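Local coordinates for YcgJ protein (Bacillus subtilis, PDB 1XXL), which probably acts as an S-adenosylmethionine-dependent methyltransferase of the Rossmann-like superfamily, with a substrate that has not been established, at residues H203-D206 and E207-D210; Q196-T199 and H200-A204; P82-D85 and D86-D89. All blocks are in the same frame, centred on the assembly; numbering follows the deposited sequence.

Contact 1. Residues H203-D206 and E207-D210; sequences HASD and EARD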
ATOM      1  N   HIS A 203     -22.735   8.216 -12.065  1.00 22.43           N
ATOM      2  CA  HIS A 203     -22.456   9.240 -13.065  1.00 22.75           C
ATOM      3  C   HIS A 203     -21.069   9.106 -13.712  1.00 22.51           C
ATOM      4  O   HIS A 203     -20.627   9.993 -14.425  1.00 22.33           O
ATOM      5  CB  HIS A 203     -22.623  10.623 -12.419  1.00 24.13           C
ATOM      6  CG  HIS A 203     -24.039  10.943 -12.062  1.00 27.22           C
ATOM      7  ND1 HIS A 203     -24.760  10.212 -11.143  1.00 31.77           N
ATOM      8  CD2 HIS A 203     -24.871  11.913 -12.507  1.00 30.91           C
ATOM      9  CE1 HIS A 203     -25.981  10.711 -11.045  1.00 31.48           C
ATOM     10  NE2 HIS A 203     -26.071  11.747 -11.859  1.00 31.62           N
ATOM     11  N   ALA A 204     -20.385   7.993 -13.476  1.00 22.28           N
ATOM     12  CA  ALA A 204     -19.099   7.714 -14.133  1.00 21.22           C
ATOM     13  C   ALA A 204     -19.153   7.806 -15.681  1.00 20.51           C
ATOM     14  O   ALA A 204     -20.090   7.323 -16.302  1.00 20.58           O
ATOM     15  CB  ALA A 204     -18.594   6.316 -13.699  1.00 21.03           C
ATOM     16  N   SER A 205     -18.143   8.418 -16.299  1.00 19.97           N
ATOM     17  CA  SER A 205     -18.013   8.398 -17.762  1.00 19.47           C
ATOM     18  C   SER A 205     -17.881   6.964 -18.270  1.00 19.69           C
ATOM     19  O   SER A 205     -17.614   6.039 -17.498  1.00 18.88           O
ATOM     20  CB  SER A 205     -16.770   9.157 -18.187  1.00 19.30           C
ATOM     21  OG  SER A 205     -15.617   8.510 -17.710  1.00 15.77           O
ATOM     22  N   ASP A 206     -18.052   6.784 -19.569  1.00 19.44           N
ATOM     23  CA  ASP A 206     -17.850   5.492 -20.185  1.00 20.24           C
ATOM     24  C   ASP A 206     -16.443   4.975 -19.937  1.00 19.70           C
ATOM     25  O   ASP A 206     -16.260   3.801 -19.668  1.00 19.23           O
ATOM     26  CB  ASP A 206     -18.114   5.563 -21.687  1.00 21.20           C
ATOM     27  CG  ASP A 206     -19.583   5.767 -22.010  1.00 24.70           C
ATOM     28  OD1 ASP A 206     -20.430   5.460 -21.144  1.00 30.79           O
ATOM     29  OD2 ASP A 206     -19.892   6.228 -23.129  1.00 29.69           O
ATOM     30  N   GLU A 207     -15.458   5.864 -20.006  1.00 19.47           N
ATOM     31  CA  GLU A 207     -14.066   5.484 -19.803  1.00 19.63           C
ATOM     32  C   GLU A 207     -13.831   5.009 -18.347  1.00 18.67           C
ATOM     33  O   GLU A 207     -13.113   4.042 -18.140  1.00 18.46           O
ATOM     34  CB  GLU A 207     -13.116   6.638 -20.148  1.00 20.70           C
ATOM     35  CG  GLU A 207     -13.423   7.368 -21.471  1.00 25.21           C
ATOM     36  CD  GLU A 207     -14.563   8.394 -21.318  1.00 30.91           C
ATOM     37  OE1 GLU A 207     -14.466   9.286 -20.439  1.00 35.40           O
ATOM     38  OE2 GLU A 207     -15.573   8.286 -22.040  1.00 35.24           O
ATOM     39  N   ALA A 208     -14.423   5.690 -17.364  1.00 17.09           N
ATOM     40  CA  ALA A 208     -14.309   5.293 -15.956  1.00 17.47           C
ATOM     41  C   ALA A 208     -15.006   3.947 -15.676  1.00 17.05           C
ATOM     42  O   ALA A 208     -14.493   3.085 -14.937  1.00 15.63           O
ATOM     43  CB  ALA A 208     -14.869   6.382 -15.049  1.00 16.20           C
ATOM     44  N   ARG A 209     -16.179   3.781 -16.274  1.00 16.75           N
ATOM     45  CA  ARG A 209     -16.918   2.537 -16.176  1.00 18.53           C
ATOM     46  C   ARG A 209     -16.139   1.336 -16.733  1.00 18.03           C
ATOM     47  O   ARG A 209     -16.198   0.237 -16.175  1.00 17.16           O
ATOM     48  CB  ARG A 209     -18.239   2.684 -16.909  1.00 18.42           C
ATOM     49  CG  ARG A 209     -19.289   3.452 -16.141  1.00 20.95           C
ATOM     50  CD  ARG A 209     -20.343   3.985 -17.113  1.00 25.10           C
ATOM     51  NE  ARG A 209     -21.713   3.645 -16.729  1.00 33.15           N
ATOM     52  CZ  ARG A 209     -22.476   4.330 -15.865  1.00 35.42           C
ATOM     53  NH1 ARG A 209     -22.033   5.434 -15.282  1.00 36.67           N
ATOM     54  NH2 ARG A 209     -23.719   3.899 -15.598  1.00 35.55           N
ATOM     55  N   ASP A 210     -15.424   1.554 -17.841  1.00 18.56           N
ATOM     56  CA  ASP A 210     -14.559   0.534 -18.447  1.00 17.84           C
ATOM     57  C   ASP A 210     -13.313   0.293 -17.589  1.00 16.83           C
ATOM     58  O   ASP A 210     -13.014  -0.826 -17.212  1.00 16.70           O
ATOM     59  CB  ASP A 210     -14.171   0.985 -19.874  1.00 19.27           C
ATOM     60  CG  ASP A 210     -13.273  -0.037 -20.619  1.00 22.99           C
ATOM     61  OD1 ASP A 210     -13.513  -1.277 -20.505  1.00 30.26           O
ATOM     62  OD2 ASP A 210     -12.322   0.410 -21.333  1.00 29.84           O
TER
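Ser205 is the N-cap of helix 206-211: its OG accepts a hydrogen bond from Ala208 N at 3.1 Å, with an N-H...O angle of 161°. The serine hydroxyl stands between its own backbone N and carbonyl carbon (chi1 65°), which turns OG over the first turn of the helix. The same OG gives its proton to Glu207 OE1 at 3.1 Å, coming from above the carboxylate plane, so that one hydroxyl serves both as acceptor and as donor. The glutamate chain folds back over the cap to take this bond.

Arg209 runs the other way, along the loop that enters the helix. Its CB lies near the carbonyl oxygens of Ser205 and Asp206, CG packs on the methyl CB of Ala204 at 3.8 Å, and CD touches both Ser205 O and Ala204 O, 3.4 Å from each. Beyond CD the chain bends, and NE and CZ keep to the Ala204 side. Ala204 and Ala208, whose CB atoms are 4.0 Å apart, face helix 131-144 through Phe136 and Leu133 respectively. At the tip, Arg209 NH1 reaches Ala204 O at 2.9 Å on a lone pair in the carbonyl plane, the oxygen itself lying 23° out of the guanidinium plane.

Contact 2. Residues Q196-T199 and H200-A204; sequences QIIT and HLNHA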
ATOM      1  N   GLN A 196     -23.228  10.028  -1.719  1.00 20.10           N
ATOM      2  CA  GLN A 196     -22.245  10.693  -2.610  1.00 20.54           C
ATOM      3  C   GLN A 196     -21.437   9.671  -3.435  1.00 18.65           C
ATOM      4  O   GLN A 196     -21.182   9.875  -4.618  1.00 18.43           O
ATOM      5  CB  GLN A 196     -21.276  11.582  -1.821  1.00 20.37           C
ATOM      6  CG  GLN A 196     -21.925  12.766  -1.108  1.00 22.79           C
ATOM      7  CD  GLN A 196     -20.909  13.554  -0.242  1.00 24.24           C
ATOM      8  OE1 GLN A 196     -19.853  13.990  -0.738  1.00 28.13           O
ATOM      9  NE2 GLN A 196     -21.235  13.738   1.045  1.00 29.40           N
ATOM     10  N   ILE A 197     -21.029   8.584  -2.793  1.00 17.52           N
ATOM     11  CA  ILE A 197     -20.338   7.476  -3.495  1.00 17.43           C
ATOM     12  C   ILE A 197     -21.228   6.896  -4.595  1.00 16.66           C
ATOM     13  O   ILE A 197     -20.777   6.691  -5.714  1.00 16.52           O
ATOM     14  CB  ILE A 197     -19.914   6.358  -2.520  1.00 16.79           C
ATOM     15  CG1 ILE A 197     -18.740   6.847  -1.675  1.00 16.72           C
ATOM     16  CG2 ILE A 197     -19.495   5.118  -3.289  1.00 17.38           C
ATOM     17  CD1 ILE A 197     -18.472   6.088  -0.479  1.00 17.27           C
ATOM     18  N   ILE A 198     -22.503   6.656  -4.280  1.00 16.60           N
ATOM     19  CA  ILE A 198     -23.423   6.054  -5.231  1.00 16.62           C
ATOM     20  C   ILE A 198     -23.591   6.967  -6.442  1.00 16.51           C
ATOM     21  O   ILE A 198     -23.516   6.508  -7.578  1.00 16.07           O
ATOM     22  CB  ILE A 198     -24.784   5.700  -4.574  1.00 16.65           C
ATOM     23  CG1 ILE A 198     -24.594   4.582  -3.524  1.00 16.61           C
ATOM     24  CG2 ILE A 198     -25.785   5.291  -5.624  1.00 17.15           C
ATOM     25  CD1 ILE A 198     -25.800   4.368  -2.563  1.00 17.61           C
ATOM     26  N   THR A 199     -23.780   8.266  -6.201  1.00 17.26           N
ATOM     27  CA  THR A 199     -23.868   9.265  -7.289  1.00 17.33           C
ATOM     28  C   THR A 199     -22.595   9.277  -8.158  1.00 17.14           C
ATOM     29  O   THR A 199     -22.672   9.330  -9.377  1.00 17.17           O
ATOM     30  CB  THR A 199     -24.110  10.697  -6.726  1.00 17.32           C
ATOM     31  OG1 THR A 199     -25.338  10.724  -6.004  1.00 19.93           O
ATOM     32  CG2 THR A 199     -24.183  11.741  -7.819  1.00 17.12           C
ATOM     33  N   HIS A 200     -21.434   9.234  -7.509  1.00 17.32           N
ATOM     34  CA  HIS A 200     -20.136   9.226  -8.195  1.00 17.28           C
ATOM     35  C   HIS A 200     -20.024   8.044  -9.151  1.00 17.18           C
ATOM     36  O   HIS A 200     -19.645   8.203 -10.307  1.00 16.57           O
ATOM     37  CB  HIS A 200     -19.023   9.170  -7.137  1.00 17.56           C
ATOM     38  CG  HIS A 200     -17.649   9.415  -7.666  1.00 16.92           C
ATOM     39  ND1 HIS A 200     -17.304  10.560  -8.356  1.00 16.92           N
ATOM     40  CD2 HIS A 200     -16.520   8.672  -7.574  1.00 17.36           C
ATOM     41  CE1 HIS A 200     -16.023  10.504  -8.677  1.00 19.00           C
ATOM     42  NE2 HIS A 200     -15.520   9.369  -8.210  1.00 17.82           N
ATOM     43  N   LEU A 201     -20.376   6.858  -8.659  1.00 17.38           N
ATOM     44  CA  LEU A 201     -20.336   5.622  -9.465  1.00 17.72           C
ATOM     45  C   LEU A 201     -21.381   5.620 -10.577  1.00 18.28           C
ATOM     46  O   LEU A 201     -21.101   5.205 -11.692  1.00 17.64           O
ATOM     47  CB  LEU A 201     -20.503   4.381  -8.560  1.00 16.77           C
ATOM     48  CG  LEU A 201     -19.322   4.068  -7.614  1.00 16.00           C
ATOM     49  CD1 LEU A 201     -19.678   3.038  -6.508  1.00 15.34           C
ATOM     50  CD2 LEU A 201     -18.097   3.605  -8.388  1.00 14.68           C
ATOM     51  N   ASN A 202     -22.587   6.089 -10.269  1.00 19.32           N
ATOM     52  CA  ASN A 202     -23.673   6.130 -11.245  1.00 20.65           C
ATOM     53  C   ASN A 202     -23.471   7.141 -12.348  1.00 21.69           C
ATOM     54  O   ASN A 202     -23.990   6.959 -13.438  1.00 22.85           O
ATOM     55  CB  ASN A 202     -25.014   6.419 -10.545  1.00 21.51           C
ATOM     56  CG  ASN A 202     -25.666   5.161 -10.046  1.00 23.33           C
ATOM     57  OD1 ASN A 202     -25.469   4.754  -8.899  1.00 26.39           O
ATOM     58  ND2 ASN A 202     -26.407   4.500 -10.928  1.00 24.86           N
ATOM     59  N   HIS A 203     -22.735   8.216 -12.065  1.00 22.43           N
ATOM     60  CA  HIS A 203     -22.456   9.240 -13.065  1.00 22.75           C
ATOM     61  C   HIS A 203     -21.069   9.106 -13.712  1.00 22.51           C
ATOM     62  O   HIS A 203     -20.627   9.993 -14.425  1.00 22.33           O
ATOM     63  CB  HIS A 203     -22.623  10.623 -12.419  1.00 24.13           C
ATOM     64  CG  HIS A 203     -24.039  10.943 -12.062  1.00 27.22           C
ATOM     65  ND1 HIS A 203     -24.760  10.212 -11.143  1.00 31.77           N
ATOM     66  CD2 HIS A 203     -24.871  11.913 -12.507  1.00 30.91           C
ATOM     67  CE1 HIS A 203     -25.981  10.711 -11.045  1.00 31.48           C
ATOM     68  NE2 HIS A 203     -26.071  11.747 -11.859  1.00 31.62           N
ATOM     69  N   ALA A 204     -20.385   7.993 -13.476  1.00 22.28           N
ATOM     70  CA  ALA A 204     -19.099   7.714 -14.133  1.00 21.22           C
ATOM     71  C   ALA A 204     -19.153   7.806 -15.681  1.00 20.51           C
ATOM     72  O   ALA A 204     -20.090   7.323 -16.302  1.00 20.58           O
ATOM     73  CB  ALA A 204     -18.594   6.316 -13.699  1.00 21.03           C
TER
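The imidazole of His203 meets Thr199 obliquely, one helical turn on. The methyl CG2 of Thr199 makes an off-centre CH-pi contact, 4.1 Å from the ring centroid and 29° off the ring normal. ND1 of the same ring turns back to Thr199 O at 2.9 Å, a weak hydrogen bond with an angle of only 128°. His203 N donates to that oxygen as well, so Thr199 O is held by two N-H groups from one residue. CG of His203 lies beside its backbone N (chi1 -68°), which lets ring and amide converge on one acceptor. The other imidazole, that of His200, stacks with Phe136, meets His139 edge-to-face, and bonds through NE2 to Phe136 O.

This is the C-terminal end of helix 191-202, and His203 is the first residue to leave helical geometry. Regular i to i+4 bonds of 2.9 to 3.0 Å run up to it, from His200 N to Gln196 O, Leu201 N to Ile197 O and Asn202 N to Ile198 O. Thr199 directs OG1 back to Lys195 O. On the buried side Ile197 and Leu201 run alongside each other in the same direction, with CG2 of the isoleucine 3.8 Å from CD1 of the leucine.

These two side chains, with Ile198, pack on Tyr180 of helix 180-187. Ile197 also touches Leu140 and Leu143 of helix 131-144, while Ile198 and Leu201 reach Pro222 at the start of strand 222-236.

Contact 3. Residues P82-D85 and D86-D89; sequences PFPD and DSFD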
ATOM      1  N   PRO A  82      13.320   6.626  11.999  1.00 15.89           N
ATOM      2  CA  PRO A  82      14.399   6.855  12.947  1.00 15.59           C
ATOM      3  C   PRO A  82      15.693   6.055  12.709  1.00 14.81           C
ATOM      4  O   PRO A  82      16.660   6.245  13.429  1.00 14.50           O
ATOM      5  CB  PRO A  82      13.745   6.446  14.273  1.00 15.71           C
ATOM      6  CG  PRO A  82      12.820   5.290  13.868  1.00 14.99           C
ATOM      7  CD  PRO A  82      12.256   5.762  12.564  1.00 16.23           C
ATOM      8  N   PHE A  83      15.723   5.205  11.687  1.00 14.75           N
ATOM      9  CA  PHE A  83      16.743   4.189  11.548  1.00 14.44           C
ATOM     10  C   PHE A  83      17.943   4.761  10.864  1.00 14.47           C
ATOM     11  O   PHE A  83      17.825   5.759  10.176  1.00 14.64           O
ATOM     12  CB  PHE A  83      16.197   2.982  10.765  1.00 14.67           C
ATOM     13  CG  PHE A  83      14.935   2.430  11.361  1.00 14.41           C
ATOM     14  CD1 PHE A  83      14.969   1.787  12.590  1.00 14.57           C
ATOM     15  CD2 PHE A  83      13.726   2.606  10.734  1.00 13.33           C
ATOM     16  CE1 PHE A  83      13.814   1.293  13.170  1.00 15.82           C
ATOM     17  CE2 PHE A  83      12.556   2.120  11.311  1.00 16.17           C
ATOM     18  CZ  PHE A  83      12.593   1.469  12.531  1.00 15.27           C
ATOM     19  N   PRO A  84      19.116   4.134  11.053  1.00 14.66           N
ATOM     20  CA  PRO A  84      20.328   4.595  10.376  1.00 15.43           C
ATOM     21  C   PRO A  84      20.262   4.425   8.849  1.00 15.35           C
ATOM     22  O   PRO A  84      19.503   3.596   8.351  1.00 15.56           O
ATOM     23  CB  PRO A  84      21.410   3.662  10.934  1.00 15.39           C
ATOM     24  CG  PRO A  84      20.826   3.021  12.106  1.00 15.87           C
ATOM     25  CD  PRO A  84      19.379   2.951  11.889  1.00 14.32           C
ATOM     26  N   ASP A  85      21.092   5.169   8.128  1.00 16.40           N
ATOM     27  CA  ASP A  85      21.264   4.974   6.688  1.00 16.58           C
ATOM     28  C   ASP A  85      21.629   3.519   6.414  1.00 16.85           C
ATOM     29  O   ASP A  85      22.295   2.875   7.235  1.00 17.58           O
ATOM     30  CB  ASP A  85      22.387   5.852   6.132  1.00 17.25           C
ATOM     31  CG  ASP A  85      22.156   7.341   6.337  1.00 19.38           C
ATOM     32  OD1 ASP A  85      21.131   7.760   6.899  1.00 21.21           O
ATOM     33  OD2 ASP A  85      23.045   8.125   5.950  1.00 25.25           O
ATOM     34  N   ASP A  86      21.231   3.005   5.253  1.00 16.23           N
ATOM     35  CA  ASP A  86      21.684   1.685   4.791  1.00 16.76           C
ATOM     36  C   ASP A  86      21.540   0.571   5.838  1.00 16.51           C
ATOM     37  O   ASP A  86      22.499  -0.152   6.128  1.00 16.01           O
ATOM     38  CB  ASP A  86      23.148   1.768   4.321  1.00 17.43           C
ATOM     39  CG  ASP A  86      23.373   2.877   3.287  1.00 20.60           C
ATOM     40  OD1 ASP A  86      22.955   2.715   2.128  1.00 23.70           O
ATOM     41  OD2 ASP A  86      23.944   3.931   3.647  1.00 26.65           O
ATOM     42  N   SER A  87      20.353   0.420   6.412  1.00 15.89           N
ATOM     43  CA  SER A  87      20.195  -0.562   7.488  1.00 15.81           C
ATOM     44  C   SER A  87      19.267  -1.752   7.181  1.00 15.12           C
ATOM     45  O   SER A  87      19.270  -2.735   7.914  1.00 15.17           O
ATOM     46  CB  SER A  87      19.821   0.144   8.813  1.00 16.07           C
ATOM     47  OG  SER A  87      18.532   0.716   8.784  1.00 18.56           O
ATOM     48  N   PHE A  88      18.495  -1.692   6.103  1.00 14.31           N
ATOM     49  CA  PHE A  88      17.590  -2.793   5.768  1.00 13.75           C
ATOM     50  C   PHE A  88      17.880  -3.400   4.389  1.00 12.99           C
ATOM     51  O   PHE A  88      18.235  -2.706   3.442  1.00 12.30           O
ATOM     52  CB  PHE A  88      16.127  -2.339   5.845  1.00 13.95           C
ATOM     53  CG  PHE A  88      15.690  -1.935   7.224  1.00 14.29           C
ATOM     54  CD1 PHE A  88      15.278  -2.893   8.143  1.00 14.38           C
ATOM     55  CD2 PHE A  88      15.701  -0.605   7.602  1.00 16.08           C
ATOM     56  CE1 PHE A  88      14.871  -2.529   9.400  1.00 14.28           C
ATOM     57  CE2 PHE A  88      15.308  -0.234   8.878  1.00 15.11           C
ATOM     58  CZ  PHE A  88      14.890  -1.208   9.773  1.00 14.16           C
ATOM     59  N   ASP A  89      17.707  -4.708   4.313  1.00 12.69           N
ATOM     60  CA  ASP A  89      17.886  -5.459   3.088  1.00 13.45           C
ATOM     61  C   ASP A  89      16.630  -5.368   2.243  1.00 12.66           C
ATOM     62  O   ASP A  89      16.686  -5.328   1.025  1.00 12.82           O
ATOM     63  CB  ASP A  89      18.179  -6.939   3.420  1.00 13.70           C
ATOM     64  CG  ASP A  89      19.478  -7.109   4.167  1.00 14.04           C
ATOM     65  OD1 ASP A  89      19.464  -7.282   5.417  1.00 14.87           O
ATOM     66  OD2 ASP A  89      20.514  -7.012   3.495  1.00 14.81           O
TER
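Phe83 and Phe88 form a T-shaped pair in which Phe88 points its edge at the face of Phe83. The planes stand at 87° and the centroids are 5.2 Å apart. Phe88 CZ lies over the centre of the Phe83 ring, 3.9 Å above its plane, while CE2 comes within 3.7 Å of Phe83 CG. The opposite face is covered by Pro82 CG, likewise over the centre, so the Phe83 ring is sandwiched between a proline and the rim of another phenylalanine. An alanine in place of Phe83 would remove the face that Phe88 leans on and is likely to leave a gap between Pro82 and the Phe88 edge, with the Phe88 ring freer to turn.

Between the rings the chain makes a tight turn, in which Asp86 takes left-handed backbone angles. Ser87 closes it: OG donates to Pro84 O at 3.1 Å, with the donor 25° out of the carbonyl plane, and also lies 3.8 Å from Phe83 CB. The two carboxylates of the turn have separate mates, Asp85 in a salt bridge with Arg112 and Asp86 with Lys236.

The Phe83 side chain is about 9 Å from that of Ala78, which belongs to the S-adenosyl-L-methionine site, so the pair lies near that site. The turn leads into strand 88-94 of the parallel part of the sheet, in the Rossmann-like methyltransferase domain. Both rings lie against Ile47 of strand 45-50 and Leu26 of strand 24-28, and Phe83 also touches Val49 of strand 45-50 and Gln74 of strand 71-75.

How the contacts relate
Contacts 1 and 2 are consecutive and share His203 and Ala204: contact 2 ends helix 191-202, contact 1 starts helix 206-211, and Arg209 NH1 reaches back to Asn202 O at 3.1 Å to tie them. Both are partly buried: Ala204, Ala208 and Ile197 meet helix 131-144, while Ile198 and Leu201 pack on helix 180-187 and the start of strand 222-236. Contact 3 is a surface turn on the opposite side of the chain's centre, about 44 Å away between centres, at the entry to a strand of the parallel sheet. Its aromatic pair and acidic turn differ accordingly from the side-chain to backbone bonds at the two helix ends.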